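Local coordinates for protein putative alpha-galactosidase (Bacteroides fragilis, PDB 4NZJ) that probably hydrolyses terminal, non-reducing alpha-D-galactose residues from alpha-D-galactosides such as galacto-oligosaccharides, galactomannans and galactolipids, at residues I30-I33 with Q38-M41; D94-T99 with G269-R274; N108-H113 with D363-N368; E230-Y235 with W262-Q267; I299-A304 with S395-H400. One frame throughout, in Å; residues are numbered along the deposited sequence. Where two conformers were deposited one is given.

Contact 1: I30-I33 with Q38-M41; sequences IFYI and QRPM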
# COMPACT_ATOMS: atom_id res chain seq x y z
N ILE A 30 -2.98 14.83 -7.75
CA ILE A 30 -4.21 14.12 -8.12
C ILE A 30 -4.67 13.26 -6.96
O ILE A 30 -3.90 12.49 -6.40
CB ILE A 30 -4.02 13.23 -9.37
CG1 ILE A 30 -3.65 14.10 -10.58
CG2 ILE A 30 -5.30 12.45 -9.66
CD1 ILE A 30 -3.59 13.37 -11.90
N PHE A 31 -5.94 13.40 -6.58
CA PHE A 31 -6.51 12.55 -5.55
C PHE A 31 -7.97 12.26 -5.85
O PHE A 31 -8.81 13.16 -5.85
CB PHE A 31 -6.41 13.21 -4.17
CG PHE A 31 -6.92 12.35 -3.06
CD1 PHE A 31 -6.23 11.21 -2.68
CD2 PHE A 31 -8.09 12.68 -2.38
CE1 PHE A 31 -6.70 10.41 -1.65
CE2 PHE A 31 -8.56 11.88 -1.34
CZ PHE A 31 -7.86 10.75 -0.98
N TYR A 32 -8.27 10.99 -6.11
CA TYR A 32 -9.64 10.54 -6.19
C TYR A 32 -10.13 10.28 -4.77
O TYR A 32 -9.45 9.60 -4.00
CB TYR A 32 -9.77 9.27 -7.04
CG TYR A 32 -11.14 8.63 -6.97
CD1 TYR A 32 -12.21 9.14 -7.70
CD2 TYR A 32 -11.38 7.53 -6.16
CE1 TYR A 32 -13.47 8.56 -7.64
CE2 TYR A 32 -12.63 6.94 -6.09
CZ TYR A 32 -13.67 7.47 -6.83
OH TYR A 32 -14.93 6.91 -6.78
N ILE A 33 -11.30 10.81 -4.45
CA ILE A 33 -11.86 10.66 -3.11
C ILE A 33 -12.52 9.28 -3.02
O ILE A 33 -13.58 9.06 -3.59
CB ILE A 33 -12.90 11.75 -2.81
CG1 ILE A 33 -12.26 13.14 -2.93
CG2 ILE A 33 -13.49 11.54 -1.42
CD1 ILE A 33 -13.27 14.26 -3.08
N GLN A 38 -24.09 3.81 -3.10
CA GLN A 38 -24.75 3.63 -4.39
C GLN A 38 -24.45 4.81 -5.30
O GLN A 38 -24.27 5.94 -4.84
CB GLN A 38 -26.26 3.39 -4.23
CG GLN A 38 -27.12 4.64 -4.15
CD GLN A 38 -28.59 4.32 -4.36
OE1 GLN A 38 -29.08 3.29 -3.89
NE2 GLN A 38 -29.29 5.20 -5.06
N ARG A 39 -24.38 4.54 -6.60
CA ARG A 39 -24.23 5.57 -7.62
C ARG A 39 -25.60 5.86 -8.25
O ARG A 39 -26.50 5.03 -8.17
CB ARG A 39 -23.23 5.12 -8.69
CG ARG A 39 -21.80 5.59 -8.44
CD ARG A 39 -21.20 5.08 -7.14
NE ARG A 39 -19.83 5.56 -6.98
CZ ARG A 39 -19.09 5.45 -5.88
NH1 ARG A 39 -19.55 4.85 -4.79
NH2 ARG A 39 -17.85 5.93 -5.88
N PRO A 40 -25.76 7.05 -8.87
CA PRO A 40 -24.77 8.10 -9.10
C PRO A 40 -24.39 8.89 -7.84
O PRO A 40 -25.16 8.96 -6.88
CB PRO A 40 -25.45 9.02 -10.12
CG PRO A 40 -26.90 8.81 -9.91
CD PRO A 40 -27.05 7.37 -9.51
N MSE A 41 -23.18 9.45 -7.87
CA MSE A 41 -22.60 10.14 -6.71
C MSE A 41 -22.16 11.52 -7.13
O MSE A 41 -21.73 11.73 -8.26
CB MSE A 41 -21.41 9.30 -6.25
CG MSE A 41 -20.68 9.78 -5.00
SE MSE A 41 -21.68 9.36 -3.36
CE MSE A 41 -21.29 7.44 -3.23

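Contact 2: D94-T99 with G269-R274; sequences DELLLT and GGHLWR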
# COMPACT_ATOMS: atom_id res chain seq x y z
N ASP A 94 7.80 18.21 1.94
CA ASP A 94 8.72 17.20 1.42
C ASP A 94 8.35 15.79 1.87
O ASP A 94 9.20 14.89 1.85
CB ASP A 94 10.17 17.55 1.79
CG ASP A 94 10.42 17.54 3.28
OD1 ASP A 94 9.47 17.36 4.07
OD2 ASP A 94 11.60 17.72 3.67
N GLU A 95 7.08 15.58 2.21
CA GLU A 95 6.60 14.31 2.76
C GLU A 95 5.58 13.66 1.83
O GLU A 95 4.47 14.17 1.67
CB GLU A 95 5.97 14.56 4.13
CG GLU A 95 6.94 15.15 5.15
CD GLU A 95 6.24 15.78 6.34
OE1 GLU A 95 5.42 15.11 6.99
OE2 GLU A 95 6.51 16.97 6.63
N LEU A 96 5.95 12.54 1.21
CA LEU A 96 5.00 11.73 0.44
C LEU A 96 4.59 10.50 1.25
O LEU A 96 5.22 10.18 2.25
CB LEU A 96 5.62 11.28 -0.89
CG LEU A 96 6.18 12.38 -1.79
CD1 LEU A 96 6.63 11.80 -3.12
CD2 LEU A 96 5.15 13.48 -2.01
N LEU A 97 3.54 9.81 0.81
CA LEU A 97 3.03 8.60 1.49
C LEU A 97 2.90 8.78 3.00
O LEU A 97 3.50 8.05 3.79
CB LEU A 97 3.90 7.38 1.18
CG LEU A 97 4.00 6.96 -0.29
CD1 LEU A 97 4.74 5.63 -0.40
CD2 LEU A 97 2.63 6.91 -0.95
N LEU A 98 2.07 9.75 3.38
CA LEU A 98 1.76 10.00 4.78
C LEU A 98 0.95 8.85 5.37
O LEU A 98 0.87 8.70 6.59
CB LEU A 98 1.05 11.35 4.94
CG LEU A 98 1.98 12.54 4.68
CD1 LEU A 98 1.20 13.84 4.58
CD2 LEU A 98 3.05 12.65 5.76
N THR A 99 0.34 8.05 4.49
CA THR A 99 -0.19 6.73 4.81
C THR A 99 0.44 5.71 3.87
O THR A 99 0.99 6.08 2.83
CB THR A 99 -1.72 6.67 4.63
OG1 THR A 99 -2.06 6.89 3.26
CG2 THR A 99 -2.40 7.72 5.50
N GLY A 269 16.17 9.07 0.70
CA GLY A 269 15.02 9.52 -0.08
C GLY A 269 13.91 8.52 -0.30
O GLY A 269 12.89 8.86 -0.91
N GLY A 270 14.08 7.30 0.18
CA GLY A 270 13.07 6.26 0.00
C GLY A 270 11.82 6.50 0.83
O GLY A 270 11.90 7.05 1.92
N HIS A 271 10.67 6.10 0.30
CA HIS A 271 9.41 6.17 1.03
C HIS A 271 8.94 4.81 1.51
O HIS A 271 8.07 4.72 2.38
CB HIS A 271 8.34 6.83 0.17
CG HIS A 271 8.73 8.19 -0.28
ND1 HIS A 271 9.16 8.46 -1.56
CD2 HIS A 271 8.83 9.36 0.40
CE1 HIS A 271 9.48 9.74 -1.66
NE2 HIS A 271 9.29 10.30 -0.48
N LEU A 272 9.51 3.75 0.94
CA LEU A 272 9.28 2.39 1.40
C LEU A 272 10.47 1.57 0.97
O LEU A 272 11.16 1.91 0.01
CB LEU A 272 7.99 1.80 0.84
CG LEU A 272 7.78 1.69 -0.68
CD1 LEU A 272 6.73 0.66 -1.03
CD2 LEU A 272 7.41 3.04 -1.28
N TRP A 273 10.72 0.48 1.69
CA TRP A 273 11.88 -0.36 1.42
C TRP A 273 11.56 -1.81 1.74
O TRP A 273 10.98 -2.12 2.77
CB TRP A 273 13.09 0.10 2.23
CG TRP A 273 12.75 0.38 3.65
CD1 TRP A 273 12.70 -0.52 4.68
CD2 TRP A 273 12.37 1.64 4.20
NE1 TRP A 273 12.32 0.11 5.84
CE2 TRP A 273 12.11 1.43 5.57
CE3 TRP A 273 12.22 2.93 3.67
CZ2 TRP A 273 11.72 2.47 6.42
CZ3 TRP A 273 11.83 3.96 4.51
CH2 TRP A 273 11.58 3.72 5.87
N ARG A 274 11.95 -2.70 0.84
CA ARG A 274 11.76 -4.12 1.05
C ARG A 274 12.61 -4.58 2.24
O ARG A 274 13.79 -4.24 2.34
CB ARG A 274 12.08 -4.88 -0.23
CG ARG A 274 11.02 -4.72 -1.31
CD ARG A 274 9.84 -5.66 -1.10
NE ARG A 274 10.35 -7.02 -1.13
CZ ARG A 274 10.66 -7.70 -2.24
NH1 ARG A 274 10.41 -7.20 -3.45
NH2 ARG A 274 11.22 -8.89 -2.12
O HOH W 1 8.88 12.14 1.71
O HOH W 2 11.00 12.97 -0.32

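Contact 3: N108-H113 with D363-N368; sequences NTFGQH and DVRNMN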
# COMPACT_ATOMS: atom_id res chain seq x y z
N ASN A 108 3.37 -10.51 -11.13
CA ASN A 108 2.84 -11.85 -10.95
C ASN A 108 1.81 -12.22 -12.02
O ASN A 108 1.79 -13.34 -12.52
CB ASN A 108 2.24 -12.02 -9.56
CG ASN A 108 1.95 -13.47 -9.21
OD1 ASN A 108 0.80 -13.90 -9.20
ND2 ASN A 108 3.01 -14.23 -8.95
N THR A 109 0.97 -11.26 -12.38
CA THR A 109 -0.10 -11.52 -13.34
C THR A 109 0.41 -11.61 -14.77
O THR A 109 0.02 -12.51 -15.52
CB THR A 109 -1.19 -10.44 -13.26
OG1 THR A 109 -1.77 -10.44 -11.95
CG2 THR A 109 -2.29 -10.69 -14.29
N PHE A 110 1.27 -10.67 -15.17
CA PHE A 110 1.60 -10.51 -16.59
C PHE A 110 3.05 -10.79 -16.97
O PHE A 110 3.34 -11.05 -18.14
CB PHE A 110 1.21 -9.11 -17.05
CG PHE A 110 -0.27 -8.85 -17.00
CD1 PHE A 110 -1.13 -9.57 -17.81
CD2 PHE A 110 -0.80 -7.89 -16.16
CE1 PHE A 110 -2.50 -9.35 -17.77
CE2 PHE A 110 -2.16 -7.65 -16.12
CZ PHE A 110 -3.01 -8.38 -16.93
N GLY A 111 3.96 -10.76 -16.00
CA GLY A 111 5.37 -11.08 -16.26
C GLY A 111 5.93 -10.29 -17.43
O GLY A 111 5.82 -9.07 -17.47
N GLN A 112 6.50 -11.02 -18.40
CA GLN A 112 7.09 -10.42 -19.59
C GLN A 112 6.06 -10.08 -20.67
O GLN A 112 6.44 -9.73 -21.80
CB GLN A 112 8.13 -11.36 -20.20
CG GLN A 112 9.35 -11.59 -19.32
CD GLN A 112 10.43 -12.39 -20.03
OE1 GLN A 112 10.70 -12.17 -21.21
NE2 GLN A 112 11.05 -13.30 -19.30
N HIS A 113 4.78 -10.18 -20.34
CA HIS A 113 3.72 -10.02 -21.33
C HIS A 113 2.73 -8.92 -20.98
O HIS A 113 1.56 -8.98 -21.36
CB HIS A 113 3.01 -11.36 -21.53
CG HIS A 113 3.87 -12.40 -22.17
ND1 HIS A 113 4.03 -12.50 -23.53
CD2 HIS A 113 4.67 -13.36 -21.63
CE1 HIS A 113 4.86 -13.49 -23.81
NE2 HIS A 113 5.26 -14.02 -22.67
N ASP A 363 -4.35 -10.96 -10.15
CA ASP A 363 -5.00 -10.42 -11.34
C ASP A 363 -6.32 -9.80 -10.89
O ASP A 363 -7.27 -10.51 -10.59
CB ASP A 363 -5.25 -11.52 -12.37
CG ASP A 363 -5.78 -11.00 -13.70
OD1 ASP A 363 -6.16 -9.81 -13.81
OD2 ASP A 363 -5.82 -11.79 -14.67
N VAL A 364 -6.37 -8.47 -10.86
CA VAL A 364 -7.53 -7.79 -10.30
C VAL A 364 -8.73 -7.68 -11.26
O VAL A 364 -9.77 -7.14 -10.89
CB VAL A 364 -7.16 -6.39 -9.72
CG1 VAL A 364 -6.16 -6.54 -8.58
CG2 VAL A 364 -6.62 -5.47 -10.79
N ARG A 365 -8.59 -8.23 -12.47
CA ARG A 365 -9.67 -8.21 -13.44
C ARG A 365 -10.73 -9.29 -13.22
O ARG A 365 -11.86 -9.14 -13.67
CB ARG A 365 -9.12 -8.39 -14.85
CG ARG A 365 -8.13 -7.32 -15.31
CD ARG A 365 -7.53 -7.70 -16.64
NE ARG A 365 -6.81 -8.97 -16.55
CZ ARG A 365 -6.38 -9.68 -17.60
NH1 ARG A 365 -6.59 -9.28 -18.84
NH2 ARG A 365 -5.75 -10.83 -17.38
N ASN A 366 -10.35 -10.39 -12.57
CA ASN A 366 -11.22 -11.57 -12.48
C ASN A 366 -11.18 -12.24 -11.11
O ASN A 366 -11.15 -13.47 -11.00
CB ASN A 366 -10.87 -12.55 -13.60
CG ASN A 366 -9.37 -12.70 -13.80
OD1 ASN A 366 -8.64 -13.00 -12.85
ND2 ASN A 366 -8.89 -12.47 -15.02
N MSE A 367 -11.20 -11.44 -10.06
CA MSE A 367 -11.19 -12.00 -8.71
C MSE A 367 -12.57 -12.42 -8.31
O MSE A 367 -13.57 -11.95 -8.86
CB MSE A 367 -10.63 -11.00 -7.73
CG MSE A 367 -9.19 -10.76 -8.12
SE MSE A 367 -8.29 -9.78 -6.70
CE MSE A 367 -9.20 -8.05 -6.92
N ASN A 368 -12.63 -13.35 -7.36
CA ASN A 368 -13.93 -13.76 -6.85
C ASN A 368 -14.35 -12.89 -5.67
O ASN A 368 -13.56 -12.11 -5.13
CB ASN A 368 -13.98 -15.26 -6.51
CG ASN A 368 -13.00 -15.67 -5.43
OD1 ASN A 368 -12.59 -14.86 -4.60
ND2 ASN A 368 -12.62 -16.94 -5.43

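Contact 4: E230-Y235 with W262-Q267; sequences EAMERY and WKWAKQ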
# COMPACT_ATOMS: atom_id res chain seq x y z
N GLU A 230 28.20 1.29 -1.14
CA GLU A 230 27.89 1.42 -2.56
C GLU A 230 26.38 1.40 -2.79
O GLU A 230 25.86 2.25 -3.51
CB GLU A 230 28.56 0.31 -3.38
CG GLU A 230 28.33 0.39 -4.88
CD GLU A 230 28.94 1.63 -5.53
OE1 GLU A 230 29.89 2.22 -4.96
OE2 GLU A 230 28.47 2.00 -6.63
N ALA A 231 25.68 0.45 -2.19
CA ALA A 231 24.23 0.39 -2.32
C ALA A 231 23.60 1.70 -1.89
O ALA A 231 22.80 2.28 -2.61
CB ALA A 231 23.66 -0.76 -1.51
N MSE A 232 24.00 2.19 -0.72
CA MSE A 232 23.44 3.41 -0.16
C MSE A 232 23.67 4.57 -1.10
O MSE A 232 22.77 5.39 -1.30
CB MSE A 232 24.07 3.70 1.21
CG MSE A 232 23.50 2.80 2.30
SE MSE A 232 24.39 3.13 4.03
CE MSE A 232 24.18 5.09 4.02
N GLU A 233 24.86 4.62 -1.70
CA GLU A 233 25.20 5.71 -2.63
C GLU A 233 24.39 5.64 -3.92
O GLU A 233 23.92 6.67 -4.41
CB GLU A 233 26.70 5.69 -2.98
CG GLU A 233 27.64 6.06 -1.84
CD GLU A 233 27.55 7.51 -1.40
OE1 GLU A 233 26.86 8.32 -2.06
OE2 GLU A 233 28.19 7.86 -0.38
N ARG A 234 24.20 4.44 -4.45
CA ARG A 234 23.41 4.26 -5.68
C ARG A 234 21.95 4.64 -5.45
O ARG A 234 21.32 5.28 -6.30
CB ARG A 234 23.52 2.82 -6.20
CG ARG A 234 24.91 2.47 -6.69
CD ARG A 234 24.93 1.19 -7.51
NE ARG A 234 26.29 0.85 -7.90
CZ ARG A 234 26.63 -0.02 -8.86
NH1 ARG A 234 25.71 -0.67 -9.56
NH2 ARG A 234 27.91 -0.22 -9.12
N TYR A 235 21.41 4.28 -4.29
CA TYR A 235 20.05 4.68 -3.94
C TYR A 235 19.96 6.18 -3.69
O TYR A 235 19.01 6.82 -4.12
CB TYR A 235 19.52 3.86 -2.76
CG TYR A 235 19.01 2.51 -3.20
CD1 TYR A 235 17.82 2.40 -3.91
CD2 TYR A 235 19.74 1.36 -2.96
CE1 TYR A 235 17.37 1.18 -4.36
CE2 TYR A 235 19.29 0.12 -3.40
CZ TYR A 235 18.11 0.04 -4.10
OH TYR A 235 17.66 -1.18 -4.54
N TRP A 262 16.07 -0.47 6.54
CA TRP A 262 15.33 0.26 7.57
C TRP A 262 16.18 1.30 8.31
O TRP A 262 15.63 2.23 8.89
CB TRP A 262 14.66 -0.70 8.56
CG TRP A 262 15.52 -1.83 9.04
CD1 TRP A 262 16.28 -1.85 10.17
CD2 TRP A 262 15.67 -3.11 8.42
NE1 TRP A 262 16.92 -3.06 10.28
CE2 TRP A 262 16.56 -3.85 9.22
CE3 TRP A 262 15.16 -3.70 7.27
CZ2 TRP A 262 16.94 -5.16 8.91
CZ3 TRP A 262 15.53 -4.99 6.95
CH2 TRP A 262 16.42 -5.71 7.77
N LYS A 263 17.51 1.15 8.28
CA LYS A 263 18.42 2.11 8.92
C LYS A 263 18.87 3.26 8.02
O LYS A 263 19.43 4.23 8.52
CB LYS A 263 19.64 1.37 9.47
CG LYS A 263 19.26 0.34 10.51
CD LYS A 263 20.45 -0.24 11.25
CE LYS A 263 19.95 -1.03 12.45
NZ LYS A 263 21.03 -1.85 13.08
N TRP A 264 18.65 3.16 6.71
CA TRP A 264 19.14 4.20 5.79
C TRP A 264 18.24 4.59 4.61
O TRP A 264 18.49 5.63 3.98
CB TRP A 264 20.51 3.79 5.24
CG TRP A 264 20.56 2.45 4.55
CD1 TRP A 264 21.00 1.27 5.09
CD2 TRP A 264 20.18 2.15 3.20
NE1 TRP A 264 20.91 0.26 4.16
CE2 TRP A 264 20.42 0.77 2.99
CE3 TRP A 264 19.67 2.91 2.13
CZ2 TRP A 264 20.15 0.14 1.77
CZ3 TRP A 264 19.42 2.28 0.92
CH2 TRP A 264 19.65 0.90 0.76
N ALA A 265 17.23 3.80 4.27
CA ALA A 265 16.48 4.04 3.03
C ALA A 265 15.74 5.37 3.08
O ALA A 265 15.73 6.12 2.11
CB ALA A 265 15.52 2.90 2.73
N LYS A 266 15.11 5.67 4.22
CA LYS A 266 14.37 6.93 4.34
C LYS A 266 15.32 8.12 4.21
O LYS A 266 15.01 9.13 3.58
CB LYS A 266 13.60 7.00 5.65
CG LYS A 266 12.58 8.13 5.65
CD LYS A 266 11.84 8.25 6.97
CE LYS A 266 10.78 9.34 6.88
NZ LYS A 266 10.05 9.50 8.16
N GLN A 267 16.50 7.96 4.81
CA GLN A 267 17.51 9.00 4.84
C GLN A 267 18.06 9.36 3.44
O GLN A 267 18.43 10.51 3.21
CB GLN A 267 18.64 8.58 5.79
CG GLN A 267 18.21 8.52 7.26
CD GLN A 267 17.54 7.21 7.73
OE1 GLN A 267 17.06 6.39 6.93
NE2 GLN A 267 17.50 7.03 9.04

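Contact 5: I299-A304 with S395-H400; sequences ILEINA and SIRSDH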
# COMPACT_ATOMS: atom_id res chain seq x y z
N ILE A 299 7.92 -13.91 6.61
CA ILE A 299 8.06 -12.48 6.45
C ILE A 299 7.56 -11.75 7.71
O ILE A 299 8.12 -10.73 8.10
CB ILE A 299 7.41 -11.98 5.14
CG1 ILE A 299 8.28 -12.43 3.97
CG2 ILE A 299 7.26 -10.46 5.15
CD1 ILE A 299 7.75 -12.11 2.59
N LEU A 300 6.53 -12.28 8.37
CA LEU A 300 6.08 -11.75 9.66
C LEU A 300 7.22 -11.74 10.68
O LEU A 300 7.40 -10.76 11.40
CB LEU A 300 4.91 -12.55 10.23
CG LEU A 300 3.58 -12.37 9.51
CD1 LEU A 300 2.54 -13.32 10.10
CD2 LEU A 300 3.11 -10.92 9.60
N GLU A 301 7.96 -12.84 10.74
CA GLU A 301 9.08 -12.94 11.68
C GLU A 301 10.15 -11.89 11.40
O GLU A 301 10.75 -11.35 12.33
CB GLU A 301 9.72 -14.33 11.63
CG GLU A 301 8.83 -15.49 12.07
CD GLU A 301 8.30 -15.38 13.50
OE1 GLU A 301 8.99 -14.83 14.38
OE2 GLU A 301 7.17 -15.85 13.75
N ILE A 302 10.39 -11.61 10.12
CA ILE A 302 11.38 -10.61 9.72
C ILE A 302 10.93 -9.19 10.07
O ILE A 302 11.72 -8.40 10.60
CB ILE A 302 11.70 -10.73 8.21
CG1 ILE A 302 12.42 -12.06 7.94
CG2 ILE A 302 12.55 -9.54 7.75
CD1 ILE A 302 12.51 -12.42 6.47
N ASN A 303 9.68 -8.87 9.78
CA ASN A 303 9.18 -7.52 9.99
C ASN A 303 8.87 -7.20 11.45
O ASN A 303 8.91 -6.04 11.83
CB ASN A 303 7.93 -7.28 9.13
CG ASN A 303 7.76 -5.81 8.75
OD1 ASN A 303 8.73 -5.07 8.66
ND2 ASN A 303 6.51 -5.40 8.51
N ALA A 304 8.55 -8.21 12.25
CA ALA A 304 8.11 -8.00 13.65
C ALA A 304 8.99 -7.04 14.46
O ALA A 304 8.47 -6.13 15.09
CB ALA A 304 7.96 -9.32 14.39
N SER A 395 3.57 -7.77 20.45
CA SER A 395 3.80 -7.69 21.89
C SER A 395 4.00 -9.06 22.52
O SER A 395 4.73 -9.19 23.51
CB SER A 395 2.64 -6.98 22.57
OG SER A 395 2.49 -5.67 22.05
N ILE A 396 3.31 -10.06 21.99
CA ILE A 396 3.45 -11.43 22.45
C ILE A 396 3.53 -12.38 21.25
O ILE A 396 2.70 -12.32 20.35
CB ILE A 396 2.27 -11.87 23.35
CG1 ILE A 396 2.10 -10.90 24.52
CG2 ILE A 396 2.48 -13.29 23.85
CD1 ILE A 396 0.95 -11.23 25.45
N ARG A 397 4.55 -13.23 21.25
CA ARG A 397 4.63 -14.36 20.32
C ARG A 397 4.63 -15.62 21.15
O ARG A 397 5.67 -16.06 21.64
CB ARG A 397 5.89 -14.31 19.44
CG ARG A 397 5.84 -15.33 18.30
CD ARG A 397 7.20 -15.71 17.74
NE ARG A 397 7.00 -16.60 16.59
CZ ARG A 397 6.72 -17.90 16.67
NH1 ARG A 397 6.65 -18.52 17.84
NH2 ARG A 397 6.53 -18.59 15.55
N SER A 398 3.44 -16.20 21.34
CA SER A 398 3.31 -17.39 22.16
C SER A 398 3.48 -18.63 21.29
O SER A 398 3.74 -18.54 20.09
CB SER A 398 1.96 -17.40 22.90
OG SER A 398 0.89 -17.78 22.05
N ASP A 399 3.35 -19.80 21.90
CA ASP A 399 3.56 -21.05 21.18
C ASP A 399 2.64 -21.17 19.96
O ASP A 399 3.08 -21.58 18.89
CB ASP A 399 3.36 -22.26 22.11
CG ASP A 399 4.47 -22.40 23.15
OD1 ASP A 399 5.51 -21.72 23.05
OD2 ASP A 399 4.30 -23.21 24.09
N HIS A 400 1.38 -20.76 20.11
CA HIS A 400 0.39 -20.94 19.04
C HIS A 400 -0.15 -19.65 18.43
O HIS A 400 -0.68 -19.67 17.32
CB HIS A 400 -0.78 -21.77 19.55
CG HIS A 400 -0.37 -23.08 20.16
ND1 HIS A 400 0.19 -24.09 19.41
CD2 HIS A 400 -0.43 -23.53 21.43
CE1 HIS A 400 0.45 -25.12 20.20
NE2 HIS A 400 0.08 -24.80 21.43
O HOH W 3 6.47 -18.60 12.57

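Contact 1: I30-I33 with Q38-M41
Tyr32 is in extended backbone on strand 28-36 and Arg39 in the irregular loop that leads to strand 42-46, just ahead of a cis peptide bond to Pro40; their CA atoms are 15.5 Å apart, so side chains alone span the gap. The two come from opposite directions. Tyr32 swings CG anti to its own nitrogen (chi1 171°), which lays the ring out so that its hydroxyl reaches the guanidinium, and Arg39 bends at chi2 (61°) to meet it. Tyr32 OH lies 3.2 Å from Arg39 NH2, at the guanidinium edge and in its plane, with the ring turned 30° from that plane. Both groups also bind one acid, Asp133: its OD1 is hydrogen-bonded to Tyr32 OH and forms a salt bridge with Arg39 NH2. Arg39 NH1 meanwhile bonds the carbonyls of Thr35 and Gly37, which, with the Asp133 bridge, would restrain the guanidinium. Arg132 adds a cation-pi contact to the Tyr32 ring. This is a polar junction between the N-terminal Ig-like domain and the TIM-barrel domain.

Contact 2: D94-T99 with G269-R274
His271 NE2 is tied to the backbone of Asp94 and Leu96 through water 1, which takes three partners: it donates to Asp94 O at 2.8 Å, accepts from Leu96 N at 3.0 Å, and accepts a weak bond from His271 NE2 at 2.9 Å. The water lies at the edge of the imidazole, in its plane. On the other side of the ring, ND1 bonds to Tyr251 N, so both nitrogens have partners, though the bond to the water is weak; both should restrain the ring. Each face has a neighbour, offset toward the rim. Leu96 CB sits over one as a CH-pi contact, 4.1 Å from the His271 ring centroid and 22° off the normal, while Gly269 O lies over the opposite face. Leu97, with a left-handed backbone (phi 47°), also faces the strand and rests CD1 against both His271 CB and Leu272 CD2, 3.8 Å from each. The 94-99 loop joins the last strand of the Ig-like domain, 82-92, to the first barrel strand, 102-105. It passes the N-terminal end of strand 272-274, where Leu97 touches Val250 of strand 250-254 on one flank and bonds Trp315 of strand 315-317 on the other.

Contact 3: N108-H113 with D363-N368
Phe110 puts CZ over the centre of one face of the Arg365 guanidinium, 3.6 Å above its plane, with the ring inclined at 66° to it; no hydrogen bond joins the two segments. Thr109 packs beside them. Its CG2, anti to the backbone N, sits over the centre of one face of the Phe110 ring and also touches Asp363 CG at 3.6 Å. The guanidinium is held in position by the Asp363 carboxylate: Arg365 NE reaches Asp363 OD1 at 2.9 Å in a nearly straight bond (173°), and Arg365 NH2 reaches Asp363 OD2 at 2.9 Å, a side-on two-pronged salt bridge. Asp363 OD1 also accepts from Arg365 N at 3.2 Å, an Asx turn within the type I beta turn 363-366. In the TIM barrel helix 107-110 and the 363-368 loop follow strands 102-105 and 358-360, the first and the last, which lie side by side where the barrel closes. Helix 116-128 backs the pair, Leu118 touching both Phe110 and Arg365, and Gln121 OE1 bonds Arg365 NH1.

Contact 4: E230-Y235 with W262-Q267
A Met-aromatic contact joins Met232, on barrel helix 228-243, to Trp264 in the long loop between strands 250-254 and 272-274. Met232 is a selenomethionine whose CG lies over the centre of the indole, 3.6 Å from the centroid of the Trp264 five-membered ring and 16° off its normal. Further along the bent chain, Met232 SE stands over the same five-membered ring, 4.2 Å from its centroid. Met232 was modelled in two conformers, so the place of its selenium is less certain than that of the indole. From the next turn of the helix Tyr235 takes the far end of the Trp264 ring system: Tyr235 CD2 comes to 3.7 Å from Trp264 CH2, at the indole edge, with the ring planes 41° apart. Trp264 CG lies between its backbone N and carbonyl carbon (chi1 56°), which lays one indole face against Met232, and its NE1 bonds to Arg259 O within the same loop. Tyr235 OH bonds to Tyr219 O in strand 216-220, so this ring is also tied into the barrel. The whole is the packing of a beta-alpha loop indole on a helix of the outer layer of a TIM barrel.

Contact 5: I299-A304 with S395-H400
Glu301 and Arg397 carry this contact by themselves, and its tight part is one short bond. Arg397 NE gives its N-H to Glu301 OE2 at 2.9 Å with a nearly straight approach (166°), and the oxygen lies in the guanidinium plane. Relative to the carboxylate, the nitrogen is on the syn side but 25° out of plane, and the two flat groups are turned 55° against each other. The pairing is not two-on-two: the second bond, Arg397 NH2 to the same Glu301 OE2, is weak at 3.3 Å. The loose side is there, where water 3 bridges the gap, accepting from Arg397 NH2 at 3.0 Å and donating to Glu301 OE2 at 3.1 Å. OE2 is thus met by NE, NH2 and the water, while Glu301 OE1 turns to a salt bridge with Arg394 NH1, so two arginines of one strand share the acid. Arg397 runs out extended from CG to NE to cover the distance, the CA atoms of Glu301 and Arg397 being 9.8 Å apart, and Glu301 bends at its second torsion to meet it at about a right angle. Just before it in strand 393-397, Ser395 and Ile396 form a classic beta bulge opposite Ile403. The result is a partly hydrated surface salt bridge between a helix of the TIM barrel and an outermost strand of the C-terminal antiparallel sheet.

From the N terminus, contact 1 closes a short loop inside the Ig-like domain, before any of the others begins. Contact 2 then opens at 94-99 and contact 3 at 108-113. Contact 4 opens and closes within both, and contact 2 ends at 269-274, only after which contact 5 opens at 299-304; contact 3 closes at 363-368 and contact 5 at 395-400. Contact 2 therefore crosses contact 3, as contact 3 crosses contact 5. Contacts 2 and 4 touch, with Gly270 N probably bonded to Ala265 O. Between them the five contacts tie Ig-like domain to barrel, first barrel strand to last, and barrel to C-terminal sheet.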